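Glycerol kinase, putative (Plasmodium falciparum, PDB 2W40) probably catalyses the ATP-dependent phosphorylation of glycerol to sn-glycerol 3-phosphate, the single step of glycerol degradation by the glycerol kinase pathway. Local coordinates at residues V272-N277 / N393-S398; Y305-S310 / T400-I405; Q250-G255 / E263-Y268; P350-L355 / R382-G387; S428-T433 / K487-W492. One frame throughout, in Å; residues are numbered along the deposited sequence. Where two conformers were deposited one is given.

Contact 1: V272-N277 / N393-S398. With EDO (1,2-ethanediol), chain B.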
# COMPACT_ATOMS: atom_id res chain seq x y z
N VAL C 272 6.18 -18.42 7.66
CA VAL C 272 6.40 -18.70 9.04
C VAL C 272 5.64 -20.00 9.31
O VAL C 272 4.48 -20.15 8.94
CB VAL C 272 5.91 -17.55 9.93
CG1 VAL C 272 5.89 -17.97 11.44
CG2 VAL C 272 6.87 -16.34 9.61
N PHE C 273 6.29 -20.95 9.99
CA PHE C 273 5.71 -22.28 10.23
C PHE C 273 5.93 -22.72 11.68
O PHE C 273 7.06 -22.91 12.09
CB PHE C 273 6.28 -23.30 9.27
CG PHE C 273 6.11 -22.86 7.82
CD1 PHE C 273 4.93 -23.14 7.15
CD2 PHE C 273 7.03 -22.08 7.19
CE1 PHE C 273 4.71 -22.65 5.88
CE2 PHE C 273 6.81 -21.70 5.89
CZ PHE C 273 5.62 -21.95 5.30
N LEU C 274 4.83 -22.91 12.41
CA LEU C 274 4.88 -23.38 13.80
C LEU C 274 4.47 -24.85 13.76
O LEU C 274 3.37 -25.17 13.28
CB LEU C 274 3.93 -22.56 14.65
CG LEU C 274 4.13 -22.73 16.21
CD1 LEU C 274 3.53 -21.57 16.96
CD2 LEU C 274 3.44 -23.98 16.59
N LEU C 275 5.33 -25.73 14.32
CA LEU C 275 4.97 -27.10 14.52
C LEU C 275 5.07 -27.48 15.98
O LEU C 275 6.06 -27.13 16.67
CB LEU C 275 5.82 -28.05 13.70
CG LEU C 275 5.49 -28.07 12.17
CD1 LEU C 275 6.16 -26.91 11.41
CD2 LEU C 275 5.91 -29.43 11.54
N ILE C 276 4.08 -28.22 16.43
CA ILE C 276 4.15 -28.84 17.76
C ILE C 276 4.18 -30.34 17.64
O ILE C 276 3.33 -30.91 16.96
CB ILE C 276 2.97 -28.35 18.69
CG1 ILE C 276 3.18 -28.89 20.14
CG2 ILE C 276 1.57 -28.64 18.10
CD1 ILE C 276 2.37 -28.12 21.26
N ASN C 277 5.07 -31.01 18.38
CA ASN C 277 5.17 -32.43 18.40
C ASN C 277 4.04 -33.04 19.25
O ASN C 277 3.87 -32.68 20.38
CB ASN C 277 6.57 -32.78 18.90
CG ASN C 277 6.96 -34.26 18.80
OD1 ASN C 277 6.17 -35.15 19.08
ND2 ASN C 277 8.25 -34.49 18.52
N ASN C 393 -0.15 -15.18 16.38
CA ASN C 393 -0.99 -15.21 17.57
C ASN C 393 -2.27 -16.02 17.37
O ASN C 393 -2.69 -16.80 18.22
CB ASN C 393 -1.35 -13.80 17.95
CG ASN C 393 -2.20 -13.75 19.20
OD1 ASN C 393 -1.88 -14.40 20.21
ND2 ASN C 393 -3.26 -12.89 19.17
N GLU C 394 -2.85 -15.84 16.18
CA GLU C 394 -4.02 -16.66 15.84
C GLU C 394 -3.74 -18.20 15.82
O GLU C 394 -4.53 -19.02 16.31
CB GLU C 394 -4.67 -16.22 14.51
CG GLU C 394 -5.14 -14.81 14.57
CD GLU C 394 -6.05 -14.39 13.40
OE1 GLU C 394 -6.41 -15.23 12.53
OE2 GLU C 394 -6.43 -13.16 13.38
N ILE C 395 -2.62 -18.56 15.25
CA ILE C 395 -2.08 -19.89 15.26
C ILE C 395 -1.89 -20.40 16.68
O ILE C 395 -2.29 -21.54 16.98
CB ILE C 395 -0.81 -20.02 14.39
CG1 ILE C 395 -1.19 -19.95 12.89
CG2 ILE C 395 -0.03 -21.32 14.65
CD1 ILE C 395 -0.00 -19.74 11.92
N VAL C 396 -1.28 -19.59 17.54
CA VAL C 396 -1.02 -20.02 18.93
C VAL C 396 -2.34 -20.27 19.67
O VAL C 396 -2.51 -21.22 20.43
CB VAL C 396 -0.13 -19.05 19.67
CG1 VAL C 396 -0.10 -19.43 21.24
CG2 VAL C 396 1.28 -19.04 18.96
N ASP C 397 -3.32 -19.41 19.39
CA ASP C 397 -4.62 -19.61 19.99
C ASP C 397 -5.26 -20.94 19.54
O ASP C 397 -5.86 -21.67 20.38
CB ASP C 397 -5.54 -18.43 19.72
CG ASP C 397 -5.18 -17.17 20.52
OD1 ASP C 397 -4.48 -17.25 21.57
OD2 ASP C 397 -5.59 -16.09 20.05
N SER C 398 -5.14 -21.28 18.25
CA SER C 398 -5.66 -22.54 17.80
C SER C 398 -4.91 -23.72 18.50
O SER C 398 -5.50 -24.72 18.86
CB SER C 398 -5.54 -22.63 16.25
OG SER C 398 -6.41 -21.73 15.62
C1 EDO B . -7.81 -16.86 16.69
O1 EDO B . -7.29 -16.14 17.87
C2 EDO B . -7.14 -18.18 16.25
O2 EDO B . -7.76 -19.49 16.36

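Contact 2: Y305-S310 / T400-I405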
# COMPACT_ATOMS: atom_id res chain seq x y z
N TYR C 305 4.05 -37.45 15.12
CA TYR C 305 3.14 -36.53 14.47
C TYR C 305 3.29 -35.11 14.98
O TYR C 305 3.90 -34.87 15.99
CB TYR C 305 1.70 -37.04 14.62
CG TYR C 305 1.44 -38.22 13.80
CD1 TYR C 305 1.04 -38.06 12.47
CD2 TYR C 305 1.57 -39.53 14.30
CE1 TYR C 305 0.76 -39.18 11.68
CE2 TYR C 305 1.25 -40.68 13.55
CZ TYR C 305 0.85 -40.52 12.23
OH TYR C 305 0.63 -41.58 11.39
N ALA C 306 2.64 -34.19 14.30
CA ALA C 306 2.70 -32.77 14.63
C ALA C 306 1.38 -32.11 14.21
O ALA C 306 0.60 -32.63 13.39
CB ALA C 306 3.85 -32.06 14.01
N LEU C 307 1.14 -30.97 14.81
CA LEU C 307 0.11 -29.96 14.40
C LEU C 307 0.89 -28.81 13.87
O LEU C 307 1.91 -28.45 14.43
CB LEU C 307 -0.82 -29.57 15.54
CG LEU C 307 -1.98 -30.44 15.78
CD1 LEU C 307 -2.82 -29.96 17.05
CD2 LEU C 307 -2.95 -30.61 14.60
N GLU C 308 0.45 -28.26 12.77
CA GLU C 308 1.20 -27.18 12.12
C GLU C 308 0.29 -26.01 11.75
O GLU C 308 -0.82 -26.18 11.20
CB GLU C 308 1.86 -27.62 10.80
CG GLU C 308 2.51 -26.47 9.96
CD GLU C 308 3.31 -26.89 8.73
OE1 GLU C 308 3.88 -28.02 8.73
OE2 GLU C 308 3.36 -26.07 7.80
N GLY C 309 0.81 -24.83 12.02
CA GLY C 309 0.27 -23.54 11.63
C GLY C 309 1.17 -22.90 10.64
O GLY C 309 2.33 -22.67 10.91
N SER C 310 0.63 -22.68 9.43
CA SER C 310 1.39 -22.17 8.29
C SER C 310 0.96 -20.75 7.93
O SER C 310 -0.20 -20.48 7.88
CB SER C 310 1.16 -23.09 7.06
OG SER C 310 1.17 -24.50 7.36
N THR C 400 -3.27 -23.86 21.35
CA THR C 400 -3.60 -24.09 22.78
C THR C 400 -4.97 -24.74 22.88
O THR C 400 -5.19 -25.63 23.72
CB THR C 400 -3.44 -22.84 23.65
OG1 THR C 400 -4.25 -21.81 23.14
CG2 THR C 400 -1.97 -22.37 23.67
N SER C 401 -5.93 -24.36 22.04
CA SER C 401 -7.23 -25.04 22.03
C SER C 401 -7.15 -26.49 21.66
O SER C 401 -7.69 -27.38 22.37
CB SER C 401 -8.18 -24.32 21.07
OG SER C 401 -9.46 -24.95 21.03
N ASP C 402 -6.53 -26.77 20.53
CA ASP C 402 -6.35 -28.14 20.09
C ASP C 402 -5.58 -29.02 21.09
O ASP C 402 -5.89 -30.24 21.21
CB ASP C 402 -5.62 -28.19 18.78
CG ASP C 402 -6.49 -27.85 17.58
OD1 ASP C 402 -7.74 -28.09 17.63
OD2 ASP C 402 -5.86 -27.44 16.58
N MET C 403 -4.61 -28.43 21.82
CA MET C 403 -3.76 -29.19 22.74
C MET C 403 -4.36 -29.28 24.14
O MET C 403 -3.82 -30.02 24.97
CB MET C 403 -2.33 -28.73 22.78
CG MET C 403 -1.49 -28.90 21.48
SD MET C 403 -1.40 -30.57 20.80
CE MET C 403 -0.11 -31.22 21.91
N GLY C 404 -5.47 -28.58 24.38
CA GLY C 404 -6.07 -28.59 25.73
C GLY C 404 -5.16 -28.00 26.83
O GLY C 404 -5.28 -28.42 28.03
N ILE C 405 -4.33 -27.02 26.47
CA ILE C 405 -3.46 -26.26 27.39
C ILE C 405 -3.86 -24.76 27.46
O ILE C 405 -4.61 -24.23 26.63
CB ILE C 405 -1.98 -26.43 27.03
CG1 ILE C 405 -1.73 -26.02 25.56
CG2 ILE C 405 -1.52 -27.87 27.26
CD1 ILE C 405 -0.25 -25.77 25.11

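Contact 3: Q250-G255 / E263-Y268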
# COMPACT_ATOMS: atom_id res chain seq x y z
N GLN C 250 9.83 -29.64 8.99
CA GLN C 250 10.14 -30.80 9.82
C GLN C 250 11.64 -30.91 10.09
O GLN C 250 12.07 -31.24 11.23
CB GLN C 250 9.56 -32.06 9.14
CG GLN C 250 8.08 -32.18 9.28
CD GLN C 250 7.27 -31.71 8.10
OE1 GLN C 250 7.74 -30.83 7.35
NE2 GLN C 250 5.96 -32.20 7.98
N SER C 251 12.45 -30.57 9.11
CA SER C 251 13.94 -30.52 9.29
C SER C 251 14.29 -29.59 10.46
O SER C 251 15.12 -29.92 11.30
CB SER C 251 14.69 -30.17 8.02
OG SER C 251 16.03 -30.56 8.09
N ALA C 252 13.65 -28.44 10.53
CA ALA C 252 13.87 -27.49 11.58
C ALA C 252 13.46 -28.01 12.96
O ALA C 252 14.07 -27.64 14.01
CB ALA C 252 13.09 -26.21 11.23
N CYS C 253 12.44 -28.86 13.05
CA CYS C 253 12.08 -29.63 14.27
C CYS C 253 13.22 -30.52 14.75
O CYS C 253 13.53 -30.54 15.93
CB CYS C 253 10.87 -30.51 14.08
SG CYS C 253 9.35 -29.59 13.69
N ILE C 254 13.92 -31.15 13.80
CA ILE C 254 15.03 -32.00 14.22
C ILE C 254 16.21 -31.10 14.63
O ILE C 254 16.83 -31.38 15.67
CB ILE C 254 15.40 -33.03 13.15
CG1 ILE C 254 14.24 -33.99 12.88
CG2 ILE C 254 16.60 -33.91 13.58
CD1 ILE C 254 14.57 -34.98 11.76
N GLY C 255 16.50 -30.07 13.88
CA GLY C 255 17.53 -29.10 14.27
C GLY C 255 17.31 -28.33 15.56
O GLY C 255 18.31 -27.86 16.16
N GLU C 263 6.53 -30.18 22.77
CA GLU C 263 7.49 -29.24 22.38
C GLU C 263 7.12 -28.67 21.01
O GLU C 263 6.64 -29.43 20.11
CB GLU C 263 8.87 -29.82 22.29
CG GLU C 263 9.52 -30.31 23.63
CD GLU C 263 10.99 -30.58 23.44
OE1 GLU C 263 11.34 -31.68 22.95
OE2 GLU C 263 11.81 -29.62 23.69
N ALA C 264 7.41 -27.38 20.89
CA ALA C 264 7.02 -26.54 19.71
C ALA C 264 8.12 -25.63 19.22
O ALA C 264 8.86 -25.07 20.02
CB ALA C 264 5.85 -25.73 19.98
N LYS C 265 8.20 -25.46 17.90
CA LYS C 265 9.13 -24.50 17.30
C LYS C 265 8.37 -23.64 16.29
O LYS C 265 7.34 -24.03 15.75
CB LYS C 265 10.29 -25.16 16.67
CG LYS C 265 9.93 -26.02 15.40
CD LYS C 265 10.11 -25.17 14.09
CE LYS C 265 9.66 -25.90 12.84
NZ LYS C 265 9.40 -24.93 11.78
N CYS C 266 8.96 -22.53 15.97
CA CYS C 266 8.48 -21.63 14.93
C CYS C 266 9.66 -21.13 14.11
O CYS C 266 10.61 -20.60 14.67
CB CYS C 266 7.71 -20.50 15.55
SG CYS C 266 6.95 -19.45 14.32
N THR C 267 9.62 -21.38 12.79
CA THR C 267 10.60 -20.93 11.87
C THR C 267 10.09 -19.73 11.09
O THR C 267 8.98 -19.79 10.54
CB THR C 267 11.01 -22.08 10.87
OG1 THR C 267 11.53 -23.26 11.59
CG2 THR C 267 12.05 -21.60 9.88
N TYR C 268 10.93 -18.69 11.02
CA TYR C 268 10.67 -17.49 10.30
C TYR C 268 11.57 -17.51 9.06
O TYR C 268 12.81 -17.45 9.13
CB TYR C 268 11.00 -16.23 11.14
CG TYR C 268 10.13 -16.06 12.37
CD1 TYR C 268 9.12 -15.14 12.42
CD2 TYR C 268 10.39 -16.72 13.54
CE1 TYR C 268 8.36 -14.96 13.51
CE2 TYR C 268 9.55 -16.53 14.69
CZ TYR C 268 8.59 -15.64 14.68
OH TYR C 268 7.85 -15.46 15.87

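Contact 4: P350-L355 / R382-G387. With EDO (1,2-ethanediol), chain D.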
# COMPACT_ATOMS: atom_id res chain seq x y z
N PRO C 350 -1.18 -9.18 5.45
CA PRO C 350 -0.22 -9.67 4.43
C PRO C 350 -0.80 -11.01 3.86
O PRO C 350 -0.65 -12.14 4.51
CB PRO C 350 1.09 -9.92 5.23
CG PRO C 350 0.82 -9.43 6.65
CD PRO C 350 -0.72 -9.56 6.78
N ALA C 351 -1.59 -10.87 2.83
CA ALA C 351 -2.48 -11.99 2.31
C ALA C 351 -2.27 -12.06 0.79
O ALA C 351 -3.20 -12.29 0.05
CB ALA C 351 -3.95 -11.87 2.68
N PHE C 352 -1.02 -11.91 0.36
CA PHE C 352 -0.75 -11.86 -1.08
C PHE C 352 -1.20 -13.15 -1.77
O PHE C 352 -1.64 -13.13 -2.94
CB PHE C 352 0.68 -11.62 -1.40
CG PHE C 352 1.21 -10.30 -1.01
CD1 PHE C 352 0.99 -9.20 -1.78
CD2 PHE C 352 1.94 -10.13 0.21
CE1 PHE C 352 1.46 -7.98 -1.43
CE2 PHE C 352 2.38 -8.95 0.55
CZ PHE C 352 2.13 -7.86 -0.25
N SER C 353 -1.05 -14.28 -1.07
CA SER C 353 -1.56 -15.60 -1.58
C SER C 353 -2.70 -16.13 -0.73
O SER C 353 -2.84 -17.32 -0.53
CB SER C 353 -0.41 -16.53 -1.83
OG SER C 353 0.14 -16.86 -0.67
N GLY C 354 -3.57 -15.24 -0.24
CA GLY C 354 -4.64 -15.67 0.65
C GLY C 354 -4.13 -15.73 2.09
O GLY C 354 -2.98 -15.42 2.41
N LEU C 355 -5.04 -16.05 2.97
CA LEU C 355 -4.72 -16.42 4.35
C LEU C 355 -4.67 -17.94 4.51
O LEU C 355 -5.59 -18.65 4.07
CB LEU C 355 -5.74 -15.87 5.35
CG LEU C 355 -5.68 -14.36 5.49
CD1 LEU C 355 -6.86 -13.84 6.28
CD2 LEU C 355 -4.27 -13.82 5.99
N ARG C 382 6.84 -1.77 8.74
CA ARG C 382 6.55 -2.21 10.12
C ARG C 382 5.21 -2.91 10.21
O ARG C 382 5.10 -3.90 10.89
CB ARG C 382 6.64 -1.01 11.10
CG ARG C 382 6.36 -1.43 12.50
CD ARG C 382 6.46 -0.34 13.53
NE ARG C 382 5.98 -0.98 14.73
CZ ARG C 382 6.69 -1.37 15.77
NH1 ARG C 382 7.96 -0.99 15.95
NH2 ARG C 382 6.07 -2.10 16.68
N ALA C 383 4.22 -2.41 9.46
CA ALA C 383 2.85 -2.94 9.60
C ALA C 383 2.89 -4.40 9.03
O ALA C 383 2.23 -5.31 9.50
CB ALA C 383 1.79 -2.02 8.79
N LEU C 384 3.64 -4.57 7.93
CA LEU C 384 3.72 -5.95 7.30
C LEU C 384 4.32 -6.93 8.38
O LEU C 384 3.78 -8.01 8.63
CB LEU C 384 4.49 -6.00 6.01
CG LEU C 384 4.56 -7.38 5.39
CD1 LEU C 384 4.37 -7.41 3.87
CD2 LEU C 384 5.84 -8.14 5.82
N LEU C 385 5.36 -6.44 9.06
CA LEU C 385 6.08 -7.24 10.07
C LEU C 385 5.17 -7.52 11.24
O LEU C 385 5.02 -8.66 11.71
CB LEU C 385 7.33 -6.49 10.48
CG LEU C 385 8.40 -6.46 9.38
CD1 LEU C 385 9.59 -5.60 9.92
CD2 LEU C 385 8.86 -7.84 8.92
N GLU C 386 4.42 -6.50 11.66
CA GLU C 386 3.43 -6.69 12.69
C GLU C 386 2.41 -7.72 12.29
O GLU C 386 1.98 -8.52 13.14
CB GLU C 386 2.79 -5.39 13.12
CG GLU C 386 3.71 -4.34 13.80
CD GLU C 386 2.92 -3.22 14.50
OE1 GLU C 386 1.64 -3.13 14.35
OE2 GLU C 386 3.59 -2.38 15.20
N GLY C 387 1.94 -7.65 11.06
CA GLY C 387 0.99 -8.66 10.55
C GLY C 387 1.46 -10.12 10.64
O GLY C 387 0.66 -11.03 10.77
C1 EDO D . -1.35 -2.45 15.62
O1 EDO D . -0.09 -2.77 16.25
C2 EDO D . -1.25 -1.04 14.99
O2 EDO D . -1.04 -0.02 16.01

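Contact 5: S428-T433 / K487-W492. With EDO (1,2-ethanediol), chain E; EDO (1,2-ethanediol), chain D.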
# COMPACT_ATOMS: atom_id res chain seq x y z
N SER C 428 6.69 -11.68 20.90
CA SER C 428 6.50 -12.21 22.27
C SER C 428 5.38 -11.48 22.98
O SER C 428 4.52 -12.14 23.59
CB SER C 428 7.78 -12.08 23.09
OG SER C 428 7.56 -12.63 24.39
N ASP C 429 5.33 -10.14 22.78
CA ASP C 429 4.30 -9.28 23.31
C ASP C 429 2.89 -9.72 22.78
O ASP C 429 1.92 -9.99 23.56
CB ASP C 429 4.52 -7.85 22.94
CG ASP C 429 5.60 -7.18 23.70
OD1 ASP C 429 6.13 -7.76 24.67
OD2 ASP C 429 5.92 -6.01 23.30
N ILE C 430 2.76 -9.85 21.48
CA ILE C 430 1.41 -10.13 20.92
C ILE C 430 0.97 -11.57 21.12
O ILE C 430 -0.21 -11.80 21.43
CB ILE C 430 1.34 -9.77 19.48
CG1 ILE C 430 1.43 -8.27 19.29
CG2 ILE C 430 0.08 -10.38 18.71
CD1 ILE C 430 0.36 -7.33 20.00
N ILE C 431 1.87 -12.54 20.96
CA ILE C 431 1.49 -13.98 21.21
C ILE C 431 1.46 -14.35 22.70
O ILE C 431 1.07 -15.51 23.00
CB ILE C 431 2.33 -15.00 20.38
CG1 ILE C 431 3.76 -15.22 20.94
CG2 ILE C 431 2.41 -14.55 18.90
CD1 ILE C 431 4.66 -16.19 20.17
N ASN C 432 1.92 -13.41 23.55
CA ASN C 432 2.09 -13.57 25.02
C ASN C 432 2.77 -14.94 25.45
O ASN C 432 2.21 -15.71 26.25
CB ASN C 432 0.77 -13.39 25.70
CG ASN C 432 0.89 -13.15 27.26
OD1 ASN C 432 1.92 -12.69 27.79
ND2 ASN C 432 -0.17 -13.60 27.99
N THR C 433 3.92 -15.19 24.86
CA THR C 433 4.63 -16.45 25.00
C THR C 433 6.08 -16.17 25.08
O THR C 433 6.59 -15.31 24.33
CB THR C 433 4.37 -17.44 23.80
OG1 THR C 433 2.93 -17.77 23.65
CG2 THR C 433 5.14 -18.80 23.93
N LYS C 487 -6.15 -4.23 22.73
CA LYS C 487 -6.46 -3.13 21.84
C LYS C 487 -5.85 -3.38 20.47
O LYS C 487 -6.53 -3.22 19.48
CB LYS C 487 -5.93 -1.83 22.39
CG LYS C 487 -6.31 -0.67 21.56
CD LYS C 487 -6.17 0.62 22.38
CE LYS C 487 -6.20 1.92 21.48
NZ LYS C 487 -6.43 3.24 22.33
N LYS C 488 -4.56 -3.74 20.44
CA LYS C 488 -3.86 -3.97 19.16
C LYS C 488 -4.51 -5.14 18.39
O LYS C 488 -4.60 -5.09 17.16
CB LYS C 488 -2.38 -4.27 19.44
CG LYS C 488 -1.69 -3.01 19.82
CD LYS C 488 -0.15 -3.18 19.83
CE LYS C 488 0.58 -1.87 19.92
NZ LYS C 488 0.56 -1.21 18.53
N THR C 489 -4.85 -6.20 19.10
CA THR C 489 -5.40 -7.43 18.46
C THR C 489 -6.77 -7.11 17.96
O THR C 489 -7.19 -7.59 16.93
CB THR C 489 -5.31 -8.66 19.32
OG1 THR C 489 -6.10 -8.52 20.44
CG2 THR C 489 -3.92 -8.86 19.81
N SER C 490 -7.50 -6.25 18.67
CA SER C 490 -8.81 -5.73 18.11
C SER C 490 -8.65 -4.94 16.79
O SER C 490 -9.46 -5.07 15.84
CB SER C 490 -9.52 -4.90 19.21
OG SER C 490 -10.55 -4.13 18.57
N GLU C 491 -7.63 -4.10 16.71
CA GLU C 491 -7.33 -3.36 15.56
C GLU C 491 -7.04 -4.30 14.38
O GLU C 491 -7.52 -4.09 13.27
CB GLU C 491 -6.19 -2.39 15.72
CG GLU C 491 -6.60 -1.25 16.65
CD GLU C 491 -5.46 -0.44 17.29
OE1 GLU C 491 -4.19 -0.71 17.18
OE2 GLU C 491 -5.90 0.52 17.99
N TRP C 492 -6.19 -5.31 14.62
CA TRP C 492 -5.90 -6.30 13.62
C TRP C 492 -7.15 -7.02 13.14
O TRP C 492 -7.48 -7.17 11.94
CB TRP C 492 -4.95 -7.28 14.23
CG TRP C 492 -4.78 -8.54 13.42
CD1 TRP C 492 -5.34 -9.76 13.70
CD2 TRP C 492 -4.10 -8.70 12.16
NE1 TRP C 492 -5.06 -10.65 12.72
CE2 TRP C 492 -4.24 -10.05 11.80
CE3 TRP C 492 -3.31 -7.88 11.39
CZ2 TRP C 492 -3.70 -10.59 10.64
CZ3 TRP C 492 -2.74 -8.43 10.23
CH2 TRP C 492 -2.91 -9.77 9.90
C1 EDO E . 4.17 -14.85 29.13
O1 EDO E . 3.64 -13.63 29.62
C2 EDO E . 5.06 -14.45 27.98
O2 EDO E . 6.33 -14.00 28.43
C1 EDO D . -1.35 -2.45 15.62
O1 EDO D . -0.09 -2.77 16.25
C2 EDO D . -1.25 -1.04 14.99
O2 EDO D . -1.04 -0.02 16.01

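Contact 1: V272-N277 / N393-S398
With chi1 at -166°, Leu274 sends its CG away from its own nitrogen and out from the strand, while Val396 is rotated so that CG2 lies anti to its carbonyl carbon. These two torsions set methyl against methyl: Leu274 CD1 stands 3.9 Å from Val396 CG2, and the two side chains cross at about a right angle. Ile395 meets the same leucine closer to the strand backbone, its CG2 branch resting 4.1 Å from Leu274 CB. One leucine is thus shared by two consecutive helix residues, root to one and tip to the other. Nothing polar crosses here, and all three residues are buried, so the contact is purely apolar. The helix carries its polar groups on another side. There Glu394 forms a salt bridge with Arg359, and an ethanediol, probably from the crystallisation liquor, lies near Asp397 and Ser398 in a position that is doubtful. Helix 377-403 packs against the C-terminal-domain sheet of this actin-like kinase fold: Leu274 also packs on Leu392 and Leu399 of the helix, Ile395 reaches Ile311, and strand 272-279 runs between strands 264-268 and 304-311.

Contact 2: Y305-S310 / T400-I405
Leu307 CD1 makes the tight part of this contact, 3.7 Å from Asp402 CB, where the strand pushes a methyl against the last turn of the helix. The same methyl lies 4.0 Å from Asp402 OD2, but the carboxylate does its bonding with other groups: OD2 is hydrogen-bonded to Ser285 OG and OD1 to the backbone N of Thr286. The two bonds hold the carboxylate; CB faces the leucine from its place on the helix. Met403 meets the same methyl at longer range. Its chain folds back at chi2 (-56°) and chi3 (-80°), bringing SD to 4.1 Å from Leu307 CD1. Beyond these residues the contact opens towards solvent. Gly404 is exposed and takes a positive phi in a Schellman motif, with Ile405 N bonded to Thr400 O at 3.2 Å and Gly404 N to Ser401 O at 3.2 Å. On the other face of the strand the chemistry is polar: Ser310 OG donates to Glu308 OE2 at 2.7 Å, and Arg85 and Arg189 both form salt bridges with Glu308 OE1. Strand 304-311 runs between strands 290-295 and 272-279, and it is the C-terminal end of helix 377-403 that rests on it, with Leu307 also touching Ile276 and Thr291.

Contact 3: Q250-G255 / E263-Y268
Ala252 CB points from the helix into the angle between two strand side chains, 3.4 Å from Thr267 OG1 and 3.8 Å from Lys265 CE. Cys253, the next residue, lays its SG alongside the lysine's methylene chain, 3.8 Å from Lys265 CE and 4.0 Å from Lys265 CG. No hydrogen bond joins the two segments; the helix supplies a small apolar surface for the aliphatic part of a lysine. What holds that lysine lies one shell out. It bends at chi2 (94°) and runs along the strand, so that NZ reaches Thr267 OG1 at 2.7 Å; NZ also bonds Phe273 O and, weakly, Gln249 OE1. Thr267 OG1 is in turn hydrogen-bonded to Asp414 OD2, while Val443 and Thr444 touch Ala252 from helix 443-455. The helix and strand axes pass 8.9 Å apart with their directions at 122°, joining the helix of the FGGY N-terminal range to a strand of the C-terminal range. The side chain of Thr267 is about 7 Å from the bound glycerol. A buried ammonium is therefore paid for by oxygen acceptors at its end, and Asp414, reached through the threonine hydroxyl, would probably help balance its charge.

Contact 4: P350-L355 / R382-G387
Glu386 OE2, two residues beyond the Leu384 that packs on Pro350, is gripped by two nitrogens of one arginine: Arg382 NE at 2.8 Å and Arg382 NH2 at 2.9 Å. This is a side-on salt bridge one helical turn long, with the oxygen only 4° out of the guanidinium plane. Glu386 OE1 accepts from O1 of an ethanediol at 2.6 Å, and Arg382 NH1 bonds Cys340 O, so both ends of the pair are occupied. No hydrogen bond joins loop and helix, which meet by van der Waals packing. Pro350 CB lies 4.3 Å from Leu384 CG, and the proline ring rests against a backbone oxygen, CG being 3.8 Å from Leu384 O and 4.0 Å from Gly387 CA; the bare CA of Gly387 lets the proline come this near. Leu384, its CG turned away from the backbone N (chi1 -180°), brings CD1 to the edge of the Phe352 ring, near the ring plane, 4.2 Å from Phe352 CE2. Phe352 sits in a type I turn closed by Gly354 N to Ala351 O at 3.0 Å. Trp320 meets the phenylalanine ring, and so does Phe373 of the second subunit, so this loop takes part in the dimer interface. On the helix, Arg382 and Glu386 touch Phe426 of helix 421-431, Leu385 packs on helix 333-339, and Ala383 and Leu384 lean on Phe348 of strand 347-349.

Contact 5: S428-T433 / K487-W492
Ile430 and Thr489 bring the two backbones together, their CA atoms 7.7 Å apart, where the last turn of helix 421-431 meets helix 482-500: a helix-to-helix contact in the C-terminal half of this actin-like kinase fold. Ile430 does the work for its helix with two branches. Its CD1 lies 4.1 Å from Lys488 CB and 4.2 Å from Lys488 CD, the side chains crossing at about a right angle; its CG2 faces Thr489 CG2 at 4.4 Å, a loose methyl contact. The Thr489 hydroxyl is hydrogen-bonded back to Arg485 O in its own helix, and the methyl faces the isoleucine. Lys488 uses only its aliphatic chain here, then kinks at chi4 (-78°) and leads its ammonium away to an ethanediol, NZ bonding O1 at 2.8 Å. Ile430 is buried, also touching Phe390 and Asn393 of helix 377-403, whereas Lys488 and Thr489 are partly exposed. Past Ile430 the chain leaves the helix, with Asn432 at positive phi, and side-chain hydroxyls tie down the turn. Ser428 OG donates to Thr433 O at 2.9 Å, and Thr433 OG1 reaches back to Ile431 O at 3.0 Å, approaching from above the carbonyl plane, 55° out of it.

How the contacts relate
Contacts 1, 2 and 4 all use helix 377-403, at successive places along it: contact 4 near its start against a loop, contact 1 further on and contact 2 at its end, both against the sheet. Contacts 1 and 2 touch through neighbouring strands, and contact 3 joins the same sheet through strand 264-268. Contacts 1, 3 and 4 are buried; 2 and 5 only partly so. Chemistry follows place: pure methyl packing in 1, a leucine methyl against the CB of an aspartate bonded outside the contact in 2, a buried lysine in 3. An ethanediol, probably from the crystallisation liquor, happens to bridge Glu386 of contact 4 and Lys488 of contact 5, where Trp492 also packs on Pro350 and Gly387.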